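Local coordinates for hypothetical protein Atu2327 (Agrobacterium tumefaciens, PDB 2O8I), which probably decarboxylates 2-oxo-4-hydroxy-4-carboxy-5-ureidoimidazoline (OHCU) on the ureide pathway from urate to allantoin, at residues P19-R24 / A46-A51; V2-F7 / A25-G30; A39-L44 / I153-L158. All coordinates share one frame; numbering follows the deposited sequence.

Contact 1: P19-R24 / A46-A51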
# COMPACT_ATOMS: atom_id res chain seq x y z
N PRO A 19 -4.14 2.07 12.96
CA PRO A 19 -4.09 1.08 14.02
C PRO A 19 -5.06 1.39 15.16
O PRO A 19 -5.55 0.46 15.77
CB PRO A 19 -2.61 1.10 14.49
CG PRO A 19 -2.06 2.40 14.00
CD PRO A 19 -2.81 2.68 12.74
N PHE A 20 -5.41 2.66 15.40
CA PHE A 20 -6.36 2.98 16.49
C PHE A 20 -7.69 2.23 16.33
O PHE A 20 -8.32 1.87 17.34
CB PHE A 20 -6.59 4.48 16.65
CG PHE A 20 -7.56 5.06 15.64
CD1 PHE A 20 -7.12 5.46 14.37
CD2 PHE A 20 -8.90 5.19 15.95
CE1 PHE A 20 -8.04 5.99 13.41
CE2 PHE A 20 -9.81 5.70 15.01
CZ PHE A 20 -9.39 6.09 13.74
N ILE A 21 -8.12 1.99 15.08
CA ILE A 21 -9.33 1.18 14.82
C ILE A 21 -9.19 -0.18 15.50
O ILE A 21 -10.11 -0.63 16.21
CB ILE A 21 -9.63 0.99 13.31
CG1 ILE A 21 -9.93 2.33 12.65
CG2 ILE A 21 -10.82 0.09 13.08
CD1 ILE A 21 -11.26 2.91 13.05
N ALA A 22 -8.01 -0.81 15.34
CA ALA A 22 -7.76 -2.15 15.85
C ALA A 22 -7.54 -2.12 17.35
O ALA A 22 -7.98 -3.05 18.01
CB ALA A 22 -6.57 -2.78 15.13
N GLU A 23 -6.86 -1.10 17.88
CA GLU A 23 -6.67 -0.92 19.34
C GLU A 23 -8.03 -0.88 20.05
O GLU A 23 -8.29 -1.64 20.99
CB GLU A 23 -5.99 0.41 19.66
CG GLU A 23 -4.70 0.73 18.97
CD GLU A 23 -3.52 0.31 19.80
OE1 GLU A 23 -3.74 -0.08 21.00
OE2 GLU A 23 -2.37 0.36 19.27
N ARG A 24 -8.92 -0.00 19.60
CA ARG A 24 -10.22 0.12 20.23
C ARG A 24 -11.03 -1.13 20.07
O ARG A 24 -11.70 -1.55 21.03
CB ARG A 24 -11.00 1.27 19.65
CG ARG A 24 -10.36 2.59 19.94
CD ARG A 24 -11.21 3.71 19.39
NE ARG A 24 -10.45 4.94 19.53
CZ ARG A 24 -10.74 6.06 18.89
NH1 ARG A 24 -11.77 6.10 18.05
NH2 ARG A 24 -9.97 7.14 19.10
N ALA A 46 -17.46 -1.35 13.40
CA ALA A 46 -18.07 -0.77 14.57
C ALA A 46 -17.23 0.37 15.12
O ALA A 46 -17.77 1.44 15.41
CB ALA A 46 -18.33 -1.82 15.65
N GLN A 47 -15.92 0.17 15.26
CA GLN A 47 -15.09 1.27 15.72
C GLN A 47 -14.98 2.41 14.70
O GLN A 47 -14.85 3.59 15.08
CB GLN A 47 -13.69 0.80 16.08
CG GLN A 47 -13.61 -0.25 17.13
CD GLN A 47 -14.32 0.14 18.41
OE1 GLN A 47 -15.01 -0.68 18.99
NE2 GLN A 47 -14.16 1.39 18.85
N PHE A 48 -15.01 2.07 13.42
CA PHE A 48 -14.86 3.08 12.38
C PHE A 48 -16.09 3.96 12.40
O PHE A 48 -16.02 5.17 12.17
CB PHE A 48 -14.73 2.39 11.03
CG PHE A 48 -14.65 3.32 9.85
CD1 PHE A 48 -13.72 4.35 9.80
CD2 PHE A 48 -15.47 3.12 8.74
CE1 PHE A 48 -13.63 5.17 8.68
CE2 PHE A 48 -15.38 3.93 7.61
CZ PHE A 48 -14.46 4.96 7.58
N ARG A 49 -17.24 3.33 12.65
CA ARG A 49 -18.48 4.06 12.63
C ARG A 49 -18.65 4.99 13.82
O ARG A 49 -19.39 5.94 13.74
CB ARG A 49 -19.63 3.09 12.57
CG ARG A 49 -20.02 2.84 11.18
CD ARG A 49 -20.52 1.44 11.05
NE ARG A 49 -20.71 1.16 9.64
CZ ARG A 49 -21.61 0.32 9.16
NH1 ARG A 49 -22.43 -0.34 9.97
NH2 ARG A 49 -21.69 0.16 7.86
N VAL A 50 -17.96 4.71 14.90
CA VAL A 50 -18.20 5.38 16.15
C VAL A 50 -17.11 6.40 16.47
O VAL A 50 -17.19 7.12 17.45
CB VAL A 50 -18.41 4.30 17.26
CG1 VAL A 50 -17.34 4.35 18.37
CG2 VAL A 50 -19.85 4.37 17.78
N ALA A 51 -16.11 6.44 15.60
CA ALA A 51 -14.98 7.36 15.67
C ALA A 51 -15.48 8.76 15.34
O ALA A 51 -16.54 8.90 14.75
CB ALA A 51 -13.93 6.93 14.66

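Contact 2: V2-F7 / A25-G30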
# COMPACT_ATOMS: atom_id res chain seq x y z
N VAL A 2 -5.45 -14.60 21.57
CA VAL A 2 -4.88 -13.51 20.78
C VAL A 2 -4.47 -12.31 21.65
O VAL A 2 -5.33 -11.60 22.14
CB VAL A 2 -5.87 -13.09 19.67
CG1 VAL A 2 -5.30 -12.02 18.81
CG2 VAL A 2 -6.26 -14.29 18.85
N THR A 3 -3.18 -12.07 21.84
CA THR A 3 -2.74 -10.89 22.58
C THR A 3 -3.05 -9.60 21.84
O THR A 3 -3.39 -9.61 20.66
CB THR A 3 -1.25 -10.87 22.82
OG1 THR A 3 -0.62 -10.65 21.58
CG2 THR A 3 -0.74 -12.15 23.43
N ARG A 4 -2.92 -8.48 22.54
CA ARG A 4 -3.21 -7.16 21.96
C ARG A 4 -2.26 -6.84 20.82
O ARG A 4 -2.64 -6.32 19.80
CB ARG A 4 -3.00 -6.10 23.03
CG ARG A 4 -3.66 -4.79 22.77
CD ARG A 4 -2.95 -3.64 23.53
NE ARG A 4 -3.58 -2.38 23.15
CZ ARG A 4 -4.79 -2.04 23.55
NH1 ARG A 4 -5.47 -2.84 24.37
NH2 ARG A 4 -5.33 -0.90 23.10
N GLU A 5 -1.00 -7.16 21.05
CA GLU A 5 0.08 -6.78 20.21
C GLU A 5 -0.15 -7.49 18.90
O GLU A 5 0.05 -6.94 17.83
CB GLU A 5 1.39 -7.25 20.84
CG GLU A 5 2.60 -6.65 20.22
CD GLU A 5 3.65 -7.71 19.82
OE1 GLU A 5 4.25 -8.28 20.77
OE2 GLU A 5 3.85 -7.95 18.57
N GLU A 6 -0.62 -8.71 19.02
CA GLU A 6 -0.82 -9.52 17.88
C GLU A 6 -2.07 -9.11 17.08
O GLU A 6 -2.01 -8.90 15.87
CB GLU A 6 -0.81 -10.98 18.30
CG GLU A 6 -1.48 -11.86 17.28
CD GLU A 6 -1.72 -13.31 17.73
OE1 GLU A 6 -1.42 -13.73 18.95
OE2 GLU A 6 -2.26 -13.98 16.78
N PHE A 7 -3.18 -8.94 17.75
CA PHE A 7 -4.36 -8.39 17.09
C PHE A 7 -4.14 -7.09 16.33
O PHE A 7 -4.62 -6.91 15.23
CB PHE A 7 -5.43 -8.15 18.13
CG PHE A 7 -6.79 -7.81 17.59
CD1 PHE A 7 -7.74 -8.81 17.40
CD2 PHE A 7 -7.15 -6.49 17.38
CE1 PHE A 7 -9.04 -8.50 16.94
CE2 PHE A 7 -8.46 -6.15 16.93
CZ PHE A 7 -9.39 -7.16 16.69
N ALA A 25 -11.00 -1.75 18.89
CA ALA A 25 -11.70 -3.05 18.72
C ALA A 25 -11.20 -4.05 19.75
O ALA A 25 -11.98 -4.88 20.23
CB ALA A 25 -11.53 -3.60 17.33
N TYR A 26 -9.90 -3.99 20.08
CA TYR A 26 -9.35 -4.96 20.99
C TYR A 26 -9.90 -4.72 22.40
O TYR A 26 -10.24 -5.68 23.11
CB TYR A 26 -7.81 -4.99 20.98
CG TYR A 26 -7.27 -6.22 21.72
CD1 TYR A 26 -7.07 -6.21 23.13
CD2 TYR A 26 -7.04 -7.42 21.05
CE1 TYR A 26 -6.60 -7.32 23.80
CE2 TYR A 26 -6.58 -8.57 21.74
CZ TYR A 26 -6.36 -8.51 23.10
OH TYR A 26 -5.89 -9.61 23.78
N ASP A 27 -10.00 -3.44 22.78
CA ASP A 27 -10.55 -3.06 24.06
C ASP A 27 -12.05 -3.28 24.16
O ASP A 27 -12.57 -3.38 25.27
CB ASP A 27 -10.13 -1.64 24.45
CG ASP A 27 -8.61 -1.53 24.69
OD1 ASP A 27 -7.97 -2.56 24.99
OD2 ASP A 27 -8.06 -0.42 24.57
N ALA A 28 -12.73 -3.42 23.03
CA ALA A 28 -14.13 -3.84 23.02
C ALA A 28 -14.33 -5.35 23.06
O ALA A 28 -15.48 -5.85 22.99
CB ALA A 28 -14.86 -3.27 21.80
N GLY A 29 -13.24 -6.10 23.18
CA GLY A 29 -13.36 -7.55 23.36
C GLY A 29 -12.97 -8.32 22.11
O GLY A 29 -13.35 -9.48 21.94
N GLY A 30 -12.20 -7.67 21.24
CA GLY A 30 -11.64 -8.30 20.03
C GLY A 30 -11.13 -9.74 20.18
O GLY A 30 -11.46 -10.61 19.36

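Contact 3: A39-L44 / I153-L158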
# COMPACT_ATOMS: atom_id res chain seq x y z
N ALA A 39 -16.88 -11.72 11.34
CA ALA A 39 -16.71 -11.29 12.72
C ALA A 39 -15.76 -10.11 12.82
O ALA A 39 -16.14 -9.06 13.29
CB ALA A 39 -16.26 -12.44 13.61
N VAL A 40 -14.53 -10.25 12.34
CA VAL A 40 -13.53 -9.19 12.54
C VAL A 40 -13.94 -7.90 11.81
O VAL A 40 -13.73 -6.78 12.33
CB VAL A 40 -12.11 -9.64 12.11
CG1 VAL A 40 -11.13 -8.51 12.26
CG2 VAL A 40 -11.65 -10.85 12.89
N HIS A 41 -14.54 -8.04 10.63
CA HIS A 41 -15.00 -6.87 9.89
C HIS A 41 -16.11 -6.13 10.65
O HIS A 41 -16.09 -4.90 10.68
CB HIS A 41 -15.52 -7.28 8.53
CG HIS A 41 -15.96 -6.14 7.67
ND1 HIS A 41 -17.28 -5.76 7.55
CD2 HIS A 41 -15.25 -5.34 6.83
CE1 HIS A 41 -17.37 -4.76 6.69
NE2 HIS A 41 -16.16 -4.48 6.24
N GLY A 42 -17.07 -6.88 11.23
CA GLY A 42 -18.14 -6.25 11.96
C GLY A 42 -17.52 -5.42 13.10
O GLY A 42 -17.95 -4.28 13.36
N ALA A 43 -16.51 -6.00 13.76
CA ALA A 43 -15.89 -5.40 14.94
C ALA A 43 -15.11 -4.16 14.58
O ALA A 43 -15.22 -3.13 15.24
CB ALA A 43 -15.00 -6.41 15.64
N LEU A 44 -14.33 -4.24 13.49
CA LEU A 44 -13.57 -3.10 13.00
C LEU A 44 -14.47 -1.97 12.46
O LEU A 44 -14.26 -0.79 12.82
CB LEU A 44 -12.52 -3.55 11.98
CG LEU A 44 -11.46 -4.53 12.51
CD1 LEU A 44 -10.44 -4.84 11.41
CD2 LEU A 44 -10.73 -4.04 13.79
N ILE A 153 -13.38 -2.12 1.27
CA ILE A 153 -12.04 -2.56 1.12
C ILE A 153 -11.62 -3.39 2.37
O ILE A 153 -10.96 -4.44 2.24
CB ILE A 153 -11.19 -1.36 0.84
CG1 ILE A 153 -11.56 -0.87 -0.58
CG2 ILE A 153 -9.73 -1.73 0.99
CD1 ILE A 153 -11.29 0.62 -0.89
N ALA A 154 -12.05 -2.94 3.55
CA ALA A 154 -11.74 -3.66 4.79
C ALA A 154 -12.23 -5.09 4.66
O ALA A 154 -11.49 -6.05 4.98
CB ALA A 154 -12.38 -2.95 6.05
N TRP A 155 -13.45 -5.23 4.14
CA TRP A 155 -14.02 -6.55 3.97
C TRP A 155 -13.17 -7.38 3.03
O TRP A 155 -12.84 -8.54 3.32
CB TRP A 155 -15.48 -6.48 3.48
CG TRP A 155 -15.93 -7.79 2.92
CD1 TRP A 155 -16.04 -8.13 1.61
CD2 TRP A 155 -16.26 -8.95 3.66
NE1 TRP A 155 -16.45 -9.43 1.48
CE2 TRP A 155 -16.59 -9.96 2.73
CE3 TRP A 155 -16.33 -9.22 5.03
CZ2 TRP A 155 -16.98 -11.24 3.12
CZ3 TRP A 155 -16.71 -10.50 5.42
CH2 TRP A 155 -17.03 -11.50 4.46
N LEU A 156 -12.85 -6.79 1.89
CA LEU A 156 -12.07 -7.50 0.88
C LEU A 156 -10.70 -7.92 1.43
O LEU A 156 -10.23 -9.04 1.17
CB LEU A 156 -11.90 -6.65 -0.40
CG LEU A 156 -13.19 -6.35 -1.19
CD1 LEU A 156 -12.89 -5.26 -2.22
CD2 LEU A 156 -13.73 -7.63 -1.88
N ARG A 157 -10.08 -7.03 2.19
CA ARG A 157 -8.79 -7.37 2.81
C ARG A 157 -8.91 -8.56 3.75
O ARG A 157 -8.24 -9.58 3.54
CB ARG A 157 -8.17 -6.17 3.48
CG ARG A 157 -7.80 -5.12 2.44
CD ARG A 157 -7.48 -3.82 3.08
NE ARG A 157 -6.81 -2.95 2.14
CZ ARG A 157 -6.14 -1.86 2.48
NH1 ARG A 157 -6.02 -1.54 3.77
NH2 ARG A 157 -5.57 -1.10 1.54
N LEU A 158 -9.82 -8.43 4.73
CA LEU A 158 -10.12 -9.50 5.68
C LEU A 158 -10.52 -10.82 5.05
O LEU A 158 -10.03 -11.86 5.47
CB LEU A 158 -11.17 -9.05 6.67
CG LEU A 158 -10.62 -8.03 7.67
CD1 LEU A 158 -11.77 -7.27 8.29
CD2 LEU A 158 -9.76 -8.73 8.72

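Contact 1: P19-R24 / A46-A51
Gln47 lies folded over the 19-24 backbone and the aliphatic start of Arg24, at the crossing of two helices in an all-helical fold of the OHCU decarboxylase family. The axes of the short segments pass 9.2 Å apart at 113°. No hydrogen bond crosses, so the two segments meet through van der Waals contacts. With chi1 and chi2 near -60°, the Gln47 chain bends so that CG comes 3.6 Å from Ile21 O and NE2 lies 3.3 Å from Arg24 CB. One turn before Arg24, Ile21 sends CD1 to the backbone of the other helix, 3.7 Å from Phe48 CA, and the same methyl sits at the edge of the Phe48 ring.

Farther out, the extended Arg24 chain places one guanidinium face against Phe20, whose CD2 stands 3.5 Å above the centre of the guanidinium plane. The salt bridge of Arg24 NH2 with Glu55 anchors this charge on helix 53-62, against which Phe20 also packs. Phe48 has a cation-pi contact with Arg56 of the same helix. Ala51 CB, buried, lies at the edge of the Phe20 ring and of the Arg24 guanidinium, near both planes, 4.3 Å from Phe20 CE2 and 4.1 Å from Arg24 NH1.

Contact 2: V2-F7 / A25-G30
The Tyr26 ring carries Arg4 CA over one face, while Val2 O and Phe7 CG lie at its edge, in plane. This aromatic cluster ties the capped start of helix 4-11 to the end of helix 19-27, which closes in a Schellman motif with Gly29 at positive phi. Arg4 CA stands 3.6 Å from the Tyr26 centroid, close to the ring normal, a CH-pi contact. The Tyr26 edge points toward the face of Phe7 in an offset edge-to-face pair, with centroids 5.4 Å apart and planes at 65°; Tyr26 CD2 reaches Phe7 CB at 3.4 Å. Beyond Tyr26, the Phe7 ring also meets Ala25, its CE2 4.0 Å from Ala25 CB. Tyr26 and Phe7 both hold CG anti to the backbone N, which sends each ring toward the other segment.

Tyr26 OH donates to Val2 O at 2.6 Å, in the carbonyl plane, just ahead of the Thr3 N-cap whose OG1 accepts from Glu6 N. On the outer side the extended Arg4 chain grips Asp27 end-on, and NH2 also bridges to Glu23, so one guanidinium holds two carboxylates of helix 19-27. The two grips differ: Arg4 NH1 meets the syn lone pair of Asp27 OD1 at 2.6 Å and 164°, whereas Arg4 NH2 approaches Asp27 OD2 from above the carboxylate plane at 3.1 Å.

Contact 3: A39-L44 / I153-L158
Leu158 forms the buried aliphatic side of this contact, which joins helices 37-50 and 139-161 in the core of the all-helical OHCU decarboxylase family fold; the short segments run roughly antiparallel, 9.7 Å apart at 149°. Leu158 CD1 comes within 3.6 Å of His41 CA and also touches Leu44 CD1, while Leu158 CD2 meets Val40 CG1 at 3.8 Å. Val40, Leu44 and Leu158 are all buried and also pack on Phe11 of helix 4-11.

The other side, built from His41 and Trp155, is partly exposed but packed just as closely. His41 holds CG anti to the backbone N (chi1 -177°), carrying its imidazole across to the backbone of the second helix, with CD2 3.2 Å from Trp155 N. Trp155 CB lies over one face of the imidazole, 3.5 Å from His41 NE2. In an edge-to-face pair the edge of Trp155 points toward the face of His41, with planes at 86° and the six-membered-ring centroid 5.7 Å from that of His41; Trp155 CE3 stands 4.0 Å above the imidazole plane, toward its rim. Leu158 CD1, at the imidazole edge, connects the two sides.

No hydrogen bond joins the segments, but His41 NE2 bonds to Glu151 O one turn earlier on helix 139-161. That carbonyl can only accept, so NE2 probably carries a proton, and this bond with the Trp155 contact would fix the imidazole rotation.

In the fold
Two shared helices connect the three sites. Contacts 1 and 2 both use helix 19-27, with centres about 12 Å apart; Glu23 OE1 of segment 19-24 links them through Arg4 NH2, at 2.8 Å. Helix 37-50 serves contacts 1 and 3, also about 12 Å apart between centres, and Ile21 CG2 rests 3.6 Å from Leu44 O. Contacts 2 and 3 have centres about 14 Å apart, yet Ala25 CB reaches Leu44 CD2 at 3.7 Å. Leu44 thus touches residues of both other contacts. Contact 3 lies nearest the chain centre, about 10 Å from it, and contact 2 farthest, at about 21 Å. Together they join helices 4-11, 19-27, 37-50 and 139-161, and no ligand takes part.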